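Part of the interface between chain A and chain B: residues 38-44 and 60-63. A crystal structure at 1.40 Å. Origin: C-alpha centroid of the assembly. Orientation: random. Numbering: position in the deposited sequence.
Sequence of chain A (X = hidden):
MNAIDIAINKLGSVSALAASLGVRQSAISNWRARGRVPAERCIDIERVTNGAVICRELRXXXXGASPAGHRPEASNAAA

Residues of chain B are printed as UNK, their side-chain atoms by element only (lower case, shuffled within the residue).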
# COMPACT_ATOMS: atom_id res chain seq x y z
N PRO A 38 17.17 -1.76 -2.15
CA PRO A 38 18.63 -1.62 -2.04
C PRO A 38 19.15 -2.07 -0.67
O PRO A 38 18.53 -1.81 0.36
CB PRO A 38 18.83 -0.11 -2.19
CG PRO A 38 17.65 0.39 -2.90
CD PRO A 38 16.51 -0.48 -2.44
N ALA A 39 20.31 -2.74 -0.65
CA ALA A 39 20.85 -3.31 0.58
C ALA A 39 21.04 -2.17 1.58
O ALA A 39 20.81 -2.37 2.78
CB ALA A 39 22.19 -4.05 0.32
N GLU A 40 21.47 -1.01 1.09
CA GLU A 40 21.80 0.10 1.99
C GLU A 40 20.59 0.81 2.57
O GLU A 40 20.75 1.74 3.40
CB GLU A 40 22.68 1.12 1.28
CG GLU A 40 22.01 1.91 0.18
CD GLU A 40 22.01 1.26 -1.19
OE1 GLU A 40 21.74 2.05 -2.12
OE2 GLU A 40 22.27 0.04 -1.32
N ARG A 41 19.40 0.38 2.17
CA ARG A 41 18.17 0.92 2.75
C ARG A 41 17.45 -0.04 3.69
O ARG A 41 16.43 0.32 4.29
CB ARG A 41 17.20 1.45 1.69
CG ARG A 41 17.73 2.60 0.80
CD ARG A 41 18.64 3.62 1.52
NE ARG A 41 17.94 4.32 2.59
CZ ARG A 41 17.19 5.40 2.39
NH1 ARG A 41 17.03 5.90 1.17
NH2 ARG A 41 16.59 5.96 3.42
N CYS A 42 17.96 -1.26 3.83
CA CYS A 42 17.23 -2.24 4.64
C CYS A 42 17.12 -1.85 6.13
O CYS A 42 16.02 -1.98 6.69
CB CYS A 42 17.86 -3.63 4.51
SG CYS A 42 17.56 -4.33 2.87
N ILE A 43 18.23 -1.44 6.75
CA ILE A 43 18.15 -1.01 8.15
C ILE A 43 17.17 0.14 8.30
O ILE A 43 16.40 0.18 9.26
CB ILE A 43 19.52 -0.65 8.76
CG1 ILE A 43 20.37 -1.90 8.98
CG2 ILE A 43 19.37 0.05 10.13
CD1 ILE A 43 21.77 -1.64 9.53
N ASP A 44 17.19 1.07 7.35
CA ASP A 44 16.29 2.22 7.43
C ASP A 44 14.84 1.74 7.41
O ASP A 44 14.01 2.25 8.16
CB ASP A 44 16.55 3.16 6.27
CG ASP A 44 17.92 3.81 6.32
OD1 ASP A 44 18.42 4.02 7.44
OD2 ASP A 44 18.45 4.10 5.23
N UNK B 60 29.56 -0.61 6.07
CA UNK B 60 28.89 0.09 7.16
C UNK B 60 27.59 0.76 6.70
O UNK B 60 26.70 1.01 7.53
c UNK B 60 30.90 1.23 6.51
c UNK B 60 30.88 -0.06 5.72
c UNK B 60 29.89 1.18 7.58
N UNK B 61 27.49 1.07 5.41
CA UNK B 61 26.26 1.63 4.84
C UNK B 61 25.11 0.62 4.78
O UNK B 61 23.96 1.02 4.60
o UNK B 61 26.59 1.27 1.33
c UNK B 61 26.49 2.19 3.45
o UNK B 61 27.89 0.32 2.86
c UNK B 61 27.05 1.17 2.48
N UNK B 62 25.43 -0.67 4.91
CA UNK B 62 24.44 -1.73 4.86
C UNK B 62 24.16 -2.34 6.24
O UNK B 62 23.00 -2.60 6.60
c UNK B 62 25.04 -2.31 2.48
c UNK B 62 23.92 -4.04 3.93
c UNK B 62 24.89 -2.84 3.89
N UNK B 63 25.23 -2.59 7.01
CA UNK B 63 25.15 -3.28 8.29
C UNK B 63 25.29 -2.32 9.48
O UNK B 63 24.97 -2.81 10.56
c UNK B 63 26.01 -5.47 7.28
c UNK B 63 25.18 -6.57 7.48
c UNK B 63 26.17 -4.42 8.35
c UNK B 63 25.73 -7.41 5.30
c UNK B 63 26.70 -5.35 6.09
c UNK B 63 25.02 -7.54 6.49
c UNK B 63 26.56 -6.31 5.11
O HOH W 1 20.85 -1.46 5.39
O HOH W 2 22.76 3.32 4.80

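Position 60 of chain B carries three side-chain atoms, all carbon. One of them lies within bonding distance of the backbone N, so the chain closes into a five-membered ring with N and CA. The ring stays 8.8 Å or more from the chain A stretch and none of the residue's surface is covered, so it leads into the contact without joining it. No other standard residue closes such a ring, and the position is B:Pro60.

Position 61 has four side-chain atoms, two carbons and two oxygens, and the second carbon carries both oxygens. The CA-to-CB bond points sideways, but the end of the chain comes nearer, and one of its oxygens lies 3.9 Å from CB of A:Glu40. The backbone approaches more closely: the O of position 61 stands 3.5 Å from CA of A:Glu40, with an angle of 126° at the hydrogen, a CA-H...O contact. A carboxylate this short makes the residue B:Asp61. The oxygen near A:Glu40 is OD2, and its distance is packing rather than bonding; both carboxylate oxygens are hydrogen-bonded to residues adjoining the stretch.

Position 62 has three carbons, one bonded to CA and carrying the other two. It has the largest covered area of the four, 70 Å², and its CA lies 4.3 Å from CA of A:Glu40, the nearest such pair across the stretches. Both end carbons lie 4.0 Å from CB of A:Ala39, an apolar contact. Branching at the first carbon without any oxygen identifies B:Val62. With chi1 at 174° (t), CG1 is also 3.7 Å from the O of A:Ala39, and CG2 is 4.0 Å from the N of A:Glu40, so the valine packs against backbone as well as side chain.

Position 63 shows seven carbons: one attached to CA, then a ring of six with no heteroatom. The CA-to-CB bond points away and the side chain comes no closer than 5.3 Å to chain A. What touches is the backbone, with O 3.6 Å from CD1 of A:Ile43. The all-carbon ring makes this B:Phe63.

The contact combines van der Waals packing with bridging water; no direct hydrogen bond crosses it. The CA-to-CB bond of A:Ile43 points toward chain B, and its chi angles (m, t) extend CD1 to 3.3 Å from the O of B:Val62. Beside it, water 1 donates to the O of A:Ala39 (2.8 Å) and to the O of B:Val62 (2.7 Å), and accepts from the N of A:Ile43 (3.0 Å). Water 2 donates to the O of A:Glu40 (2.9 Å) and the O of B:Asp61 (2.6 Å). These two carbonyl oxygens are 3.5 Å apart, and since neither can donate, the water supplies the hydrogens that link them. On chain A, the backbone bond from N of A:Arg41 to O of A:Pro38 (3.0 Å) holds the stretch before the helix, the bond from N of A:Cys42 to O of A:Ala39 (3.2 Å) runs into it, and the salt bridge from NE of A:Arg41 to OD2 of A:Asp44 (2.7 Å) links A:Arg41 to the helix. The two stretches together bury 259 Å².

Chain B 60-63: PDVF
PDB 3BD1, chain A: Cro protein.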